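PDB 5ZWX: DUF724 domain-containing protein 6-like from Raphanus sativus, which binds a dimethylated histone H3 tail through paired Agenet domains and, like its Arabidopsis relative, probably links that mark to DNA methylation in heterochromatin. Local coordinates for residues I8-I22 and S32-S44. Residues are numbered along the deposited sequence; the frame is centred on the assembly and turned at random.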
loop_
_atom_site.group_PDB
_atom_site.type_symbol
_atom_site.label_atom_id
_atom_site.label_comp_id
_atom_site.label_asym_id
_atom_site.label_seq_id
_atom_site.Cartn_x
_atom_site.Cartn_y
_atom_site.Cartn_z
ATOM N N ILE A 8 -1.884 -15.067 -20.201
ATOM C CA ILE A 8 -2.465 -14.869 -18.875
ATOM C C ILE A 8 -3.683 -13.944 -18.900
ATOM O O ILE A 8 -3.740 -12.974 -19.660
ATOM C CB ILE A 8 -1.448 -14.321 -17.837
ATOM C CG1 ILE A 8 -1.130 -12.844 -18.084
ATOM C CG2 ILE A 8 -0.196 -15.212 -17.770
ATOM C CD1 ILE A 8 -0.308 -12.233 -16.996
ATOM N N ARG A 9 -4.667 -14.287 -18.076
ATOM C CA ARG A 9 -5.897 -13.509 -17.943
ATOM C C ARG A 9 -5.703 -12.519 -16.813
ATOM O O ARG A 9 -5.819 -12.891 -15.645
ATOM C CB ARG A 9 -7.082 -14.418 -17.634
ATOM C CG ARG A 9 -8.460 -13.761 -17.732
ATOM C CD ARG A 9 -9.381 -14.645 -18.586
ATOM N NE ARG A 9 -10.429 -13.913 -19.296
ATOM C CZ ARG A 9 -11.666 -13.739 -18.840
ATOM N NH1 ARG A 9 -12.007 -14.217 -17.654
ATOM N NH2 ARG A 9 -12.557 -13.070 -19.562
ATOM N N LEU A 10 -5.417 -11.271 -17.158
ATOM C CA LEU A 10 -5.184 -10.252 -16.145
ATOM C C LEU A 10 -6.452 -9.879 -15.423
ATOM O O LEU A 10 -7.531 -9.891 -16.012
ATOM C CB LEU A 10 -4.609 -8.987 -16.772
ATOM C CG LEU A 10 -3.213 -8.951 -17.362
ATOM C CD1 LEU A 10 -2.992 -7.551 -17.916
ATOM C CD2 LEU A 10 -2.210 -9.251 -16.274
ATOM N N PRO A 11 -6.325 -9.492 -14.147
ATOM C CA PRO A 11 -7.448 -8.836 -13.475
ATOM C C PRO A 11 -7.875 -7.610 -14.282
ATOM O O PRO A 11 -7.005 -6.891 -14.776
ATOM C CB PRO A 11 -6.863 -8.407 -12.120
ATOM C CG PRO A 11 -5.667 -9.252 -11.924
ATOM C CD PRO A 11 -5.130 -9.601 -13.285
ATOM N N PRO A 12 -9.182 -7.369 -14.411
ATOM C CA PRO A 12 -9.707 -6.209 -15.155
ATOM C C PRO A 12 -9.148 -4.827 -14.747
ATOM O O PRO A 12 -9.004 -3.947 -15.604
ATOM C CB PRO A 12 -11.214 -6.284 -14.871
ATOM C CG PRO A 12 -11.473 -7.766 -14.769
ATOM C CD PRO A 12 -10.259 -8.288 -13.996
ATOM N N PHE A 13 -8.828 -4.620 -13.478
ATOM C CA PHE A 13 -8.351 -3.288 -13.083
ATOM C C PHE A 13 -6.953 -2.999 -13.625
ATOM O O PHE A 13 -6.521 -1.850 -13.660
ATOM C CB PHE A 13 -8.353 -3.123 -11.560
ATOM C CG PHE A 13 -7.212 -3.822 -10.865
ATOM C CD1 PHE A 13 -7.346 -5.139 -10.440
ATOM C CD2 PHE A 13 -6.013 -3.156 -10.617
ATOM C CE1 PHE A 13 -6.300 -5.788 -9.782
ATOM C CE2 PHE A 13 -4.966 -3.794 -9.963
ATOM C CZ PHE A 13 -5.108 -5.118 -9.559
ATOM N N LEU A 14 -6.241 -4.040 -14.044
ATOM C CA LEU A 14 -4.852 -3.872 -14.421
ATOM C C LEU A 14 -4.733 -3.466 -15.878
ATOM O O LEU A 14 -4.843 -4.307 -16.775
ATOM C CB LEU A 14 -4.074 -5.163 -14.150
ATOM C CG LEU A 14 -2.709 -5.181 -13.466
ATOM C CD1 LEU A 14 -2.569 -4.100 -12.380
ATOM C CD2 LEU A 14 -2.418 -6.589 -12.891
ATOM N N LYS A 15 -4.532 -2.178 -16.119
ATOM C CA LYS A 15 -4.274 -1.698 -17.470
ATOM C C LYS A 15 -3.292 -0.535 -17.408
ATOM O O LYS A 15 -3.164 0.112 -16.356
ATOM C CB LYS A 15 -5.584 -1.276 -18.159
ATOM C CG LYS A 15 -6.297 -0.129 -17.467
ATOM C CD LYS A 15 -7.652 0.170 -18.101
ATOM C CE LYS A 15 -8.648 -0.948 -17.826
ATOM N NZ LYS A 15 -10.004 -0.590 -18.299
ATOM N N PRO A 16 -2.576 -0.270 -18.519
ATOM C CA PRO A 16 -1.693 0.898 -18.512
ATOM C C PRO A 16 -2.443 2.135 -18.035
ATOM O O PRO A 16 -3.580 2.353 -18.456
ATOM C CB PRO A 16 -1.273 1.043 -19.978
ATOM C CG PRO A 16 -1.420 -0.330 -20.552
ATOM C CD PRO A 16 -2.570 -0.966 -19.822
ATOM N N GLY A 17 -1.827 2.910 -17.150
ATOM C CA GLY A 17 -2.435 4.132 -16.669
ATOM C C GLY A 17 -3.170 3.948 -15.357
ATOM O O GLY A 17 -3.392 4.908 -14.632
ATOM N N ALA A 18 -3.548 2.710 -15.046
ATOM C CA ALA A 18 -4.298 2.426 -13.825
ATOM C C ALA A 18 -3.512 2.765 -12.564
ATOM O O ALA A 18 -2.351 2.394 -12.435
ATOM C CB ALA A 18 -4.704 0.975 -13.772
ATOM N N ALA A 19 -4.183 3.412 -11.622
ATOM C CA ALA A 19 -3.616 3.636 -10.297
ATOM C C ALA A 19 -3.665 2.307 -9.559
ATOM O O ALA A 19 -4.626 1.557 -9.707
ATOM C CB ALA A 19 -4.387 4.701 -9.549
ATOM N N VAL A 20 -2.639 2.016 -8.765
ATOM C CA VAL A 20 -2.563 0.750 -8.039
ATOM C C VAL A 20 -1.848 0.974 -6.693
ATOM O O VAL A 20 -1.235 2.009 -6.486
ATOM C CB VAL A 20 -1.773 -0.332 -8.833
ATOM C CG1 VAL A 20 -2.548 -0.794 -10.059
ATOM C CG2 VAL A 20 -0.398 0.210 -9.237
ATOM N N GLU A 21 -1.962 -0.013 -5.810
ATOM C CA GLU A 21 -1.100 -0.119 -4.647
ATOM C C GLU A 21 -0.149 -1.285 -4.900
ATOM O O GLU A 21 -0.516 -2.316 -5.494
ATOM C CB GLU A 21 -1.922 -0.310 -3.374
ATOM C CG GLU A 21 -2.953 0.817 -3.201
ATOM C CD GLU A 21 -3.614 0.860 -1.835
ATOM O OE1 GLU A 21 -3.456 -0.091 -1.044
ATOM O OE2 GLU A 21 -4.339 1.843 -1.573
ATOM N N ILE A 22 1.085 -1.104 -4.450
ATOM C CA ILE A 22 2.175 -2.002 -4.813
ATOM C C ILE A 22 2.753 -2.599 -3.555
ATOM O O ILE A 22 3.154 -1.833 -2.607
ATOM C CB ILE A 22 3.293 -1.250 -5.557
ATOM C CG1 ILE A 22 2.703 -0.472 -6.738
ATOM C CG2 ILE A 22 4.462 -2.204 -5.895
ATOM C CD1 ILE A 22 3.552 0.649 -7.266
ATOM N N SER A 32 3.914 -3.444 3.685
ATOM C CA SER A 32 3.651 -2.129 3.074
ATOM C C SER A 32 2.873 -2.183 1.775
ATOM O O SER A 32 2.964 -3.170 1.038
ATOM C CB SER A 32 4.930 -1.386 2.761
ATOM O OG SER A 32 5.674 -2.026 1.757
ATOM N N TRP A 33 2.199 -1.068 1.499
ATOM C CA TRP A 33 1.567 -0.789 0.212
ATOM C C TRP A 33 2.015 0.624 -0.195
ATOM O O TRP A 33 1.766 1.591 0.538
ATOM C CB TRP A 33 0.043 -0.874 0.331
ATOM C CG TRP A 33 -0.454 -2.289 0.529
ATOM C CD1 TRP A 33 -0.825 -2.885 1.706
ATOM C CD2 TRP A 33 -0.595 -3.292 -0.492
ATOM N NE1 TRP A 33 -1.206 -4.197 1.466
ATOM C CE2 TRP A 33 -1.070 -4.466 0.130
ATOM C CE3 TRP A 33 -0.361 -3.307 -1.865
ATOM C CZ2 TRP A 33 -1.333 -5.648 -0.595
ATOM C CZ3 TRP A 33 -0.639 -4.488 -2.591
ATOM C CH2 TRP A 33 -1.104 -5.633 -1.948
ATOM N N TYR A 34 2.710 0.735 -1.325
ATOM C CA TYR A 34 3.111 2.034 -1.892
ATOM C C TYR A 34 2.264 2.399 -3.103
ATOM O O TYR A 34 1.978 1.530 -3.929
ATOM C CB TYR A 34 4.602 2.017 -2.253
ATOM C CG TYR A 34 5.413 2.380 -0.996
ATOM C CD1 TYR A 34 5.578 1.452 0.033
ATOM C CD2 TYR A 34 5.942 3.661 -0.814
ATOM C CE1 TYR A 34 6.289 1.800 1.237
ATOM C CE2 TYR A 34 6.645 4.004 0.363
ATOM C CZ TYR A 34 6.812 3.063 1.369
ATOM O OH TYR A 34 7.478 3.394 2.545
HETATM N N MSE A 35 1.822 3.649 -3.197
HETATM C CA MSE A 35 0.937 4.049 -4.299
HETATM C C MSE A 35 1.719 4.170 -5.597
HETATM O O MSE A 35 2.880 4.575 -5.589
HETATM C CB MSE A 35 0.233 5.377 -3.988
HETATM C CG MSE A 35 -0.433 5.423 -2.630
HETATM SE SE MSE A 35 -1.790 4.004 -2.338
HETATM C CE MSE A 35 -0.679 2.623 -1.473
ATOM N N GLY A 36 1.099 3.800 -6.723
ATOM C CA GLY A 36 1.760 4.000 -7.997
ATOM C C GLY A 36 0.801 3.884 -9.165
ATOM O O GLY A 36 -0.414 3.934 -8.981
ATOM N N LYS A 37 1.347 3.756 -10.365
ATOM C CA LYS A 37 0.495 3.577 -11.541
ATOM C C LYS A 37 1.089 2.538 -12.483
ATOM O O LYS A 37 2.299 2.343 -12.523
ATOM C CB LYS A 37 0.296 4.915 -12.255
ATOM C CG LYS A 37 1.554 5.482 -12.893
ATOM C CD LYS A 37 1.198 6.494 -13.982
ATOM C CE LYS A 37 2.303 6.598 -15.029
ATOM N NZ LYS A 37 2.873 7.967 -15.171
ATOM N N VAL A 38 0.235 1.876 -13.257
ATOM C CA VAL A 38 0.723 0.896 -14.202
ATOM C C VAL A 38 1.311 1.588 -15.426
ATOM O O VAL A 38 0.675 2.453 -16.034
ATOM C CB VAL A 38 -0.407 -0.051 -14.645
ATOM C CG1 VAL A 38 0.109 -1.013 -15.718
ATOM C CG2 VAL A 38 -0.976 -0.801 -13.427
ATOM N N VAL A 39 2.520 1.195 -15.802
ATOM C CA VAL A 39 3.132 1.678 -17.041
ATOM C C VAL A 39 2.959 0.691 -18.200
ATOM O O VAL A 39 2.722 1.096 -19.343
ATOM C CB VAL A 39 4.634 1.964 -16.833
ATOM C CG1 VAL A 39 5.288 2.391 -18.138
ATOM C CG2 VAL A 39 4.798 3.036 -15.805
ATOM N N ALA A 40 3.060 -0.602 -17.913
ATOM C CA ALA A 40 2.905 -1.599 -18.966
ATOM C C ALA A 40 2.391 -2.914 -18.400
ATOM O O ALA A 40 2.691 -3.262 -17.246
ATOM C CB ALA A 40 4.228 -1.812 -19.697
ATOM N N VAL A 41 1.617 -3.643 -19.214
ATOM C CA VAL A 41 1.113 -4.947 -18.800
ATOM C C VAL A 41 1.393 -5.993 -19.873
ATOM O O VAL A 41 1.702 -5.644 -21.006
ATOM C CB VAL A 41 -0.409 -4.918 -18.499
ATOM C CG1 VAL A 41 -0.743 -3.872 -17.414
ATOM C CG2 VAL A 41 -1.202 -4.710 -19.780
ATOM N N PRO A 42 1.338 -7.280 -19.509
ATOM C CA PRO A 42 1.462 -8.288 -20.570
ATOM C C PRO A 42 0.294 -8.152 -21.524
ATOM O O PRO A 42 -0.858 -8.077 -21.095
ATOM C CB PRO A 42 1.413 -9.618 -19.812
ATOM C CG PRO A 42 1.898 -9.265 -18.430
ATOM C CD PRO A 42 1.375 -7.877 -18.166
ATOM N N SER A 43 0.597 -8.076 -22.805
ATOM C CA SER A 43 -0.449 -8.064 -23.815
ATOM C C SER A 43 -0.818 -9.512 -24.159
ATOM O O SER A 43 -0.160 -10.437 -23.702
ATOM C CB SER A 43 0.028 -7.283 -25.033
ATOM O OG SER A 43 1.366 -7.624 -25.357
ATOM N N SER A 44 -1.862 -9.730 -24.959
ATOM C CA SER A 44 -2.210 -11.097 -25.334
ATOM C C SER A 44 -1.058 -11.570 -26.229
ATOM O O SER A 44 -0.817 -12.760 -26.422
ATOM C CB SER A 44 -3.573 -11.147 -26.040
ATOM O OG SER A 44 -4.153 -12.446 -26.001
HETATM O O HOH W 1 5.530 -2.057 -1.018
#
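The antiparallel hairpin of an Agenet domain, a member of the SH3-like barrel clan, pairs Ala-19 to Ile-22 with Tyr-34 to Lys-37 and illustrates how two faces of one sheet take on different chemistry. Val-20 with Gly-36 and Ile-22 with Tyr-34 are hydrogen-bonded pairs; Val-20 N donates to Gly-36 O at 2.9 Å. Beyond the last bridge, the type II turn from Lys-15 to Ala-18 adds two more hydrogen bonds, Gly-17 N to Val-38 O and Val-38 N to Ala-18 O.

On one face Ile-22 CD1 lies over Gly-36 CA (3.9 Å), in space that a side chain at Gly-36 would invade. Farther along, Val-38 CG2 touches both Val-20 CG1 and Leu-14 CD1. The other face carries Glu-21, alongside selenomethionine Met-35 and pointing the same way. With chi2 -58° and chi3 93°, Met-35 bends back and sets CE 3.4 Å from Glu-21 CG. The carboxylate is buried but bridged by Arg-78 and Arg-140, which probably favour its charged form; an alanine here would probably leave both arginines without this shared anion and strip Met-35 CE of its contacts with CG and CD. Beside it, the Trp-33 ring presents its edge to the Glu-21 carbonyl, CZ3 lying 3.6 Å from O, while Glu-21 CB rests 3.7 Å from CE3.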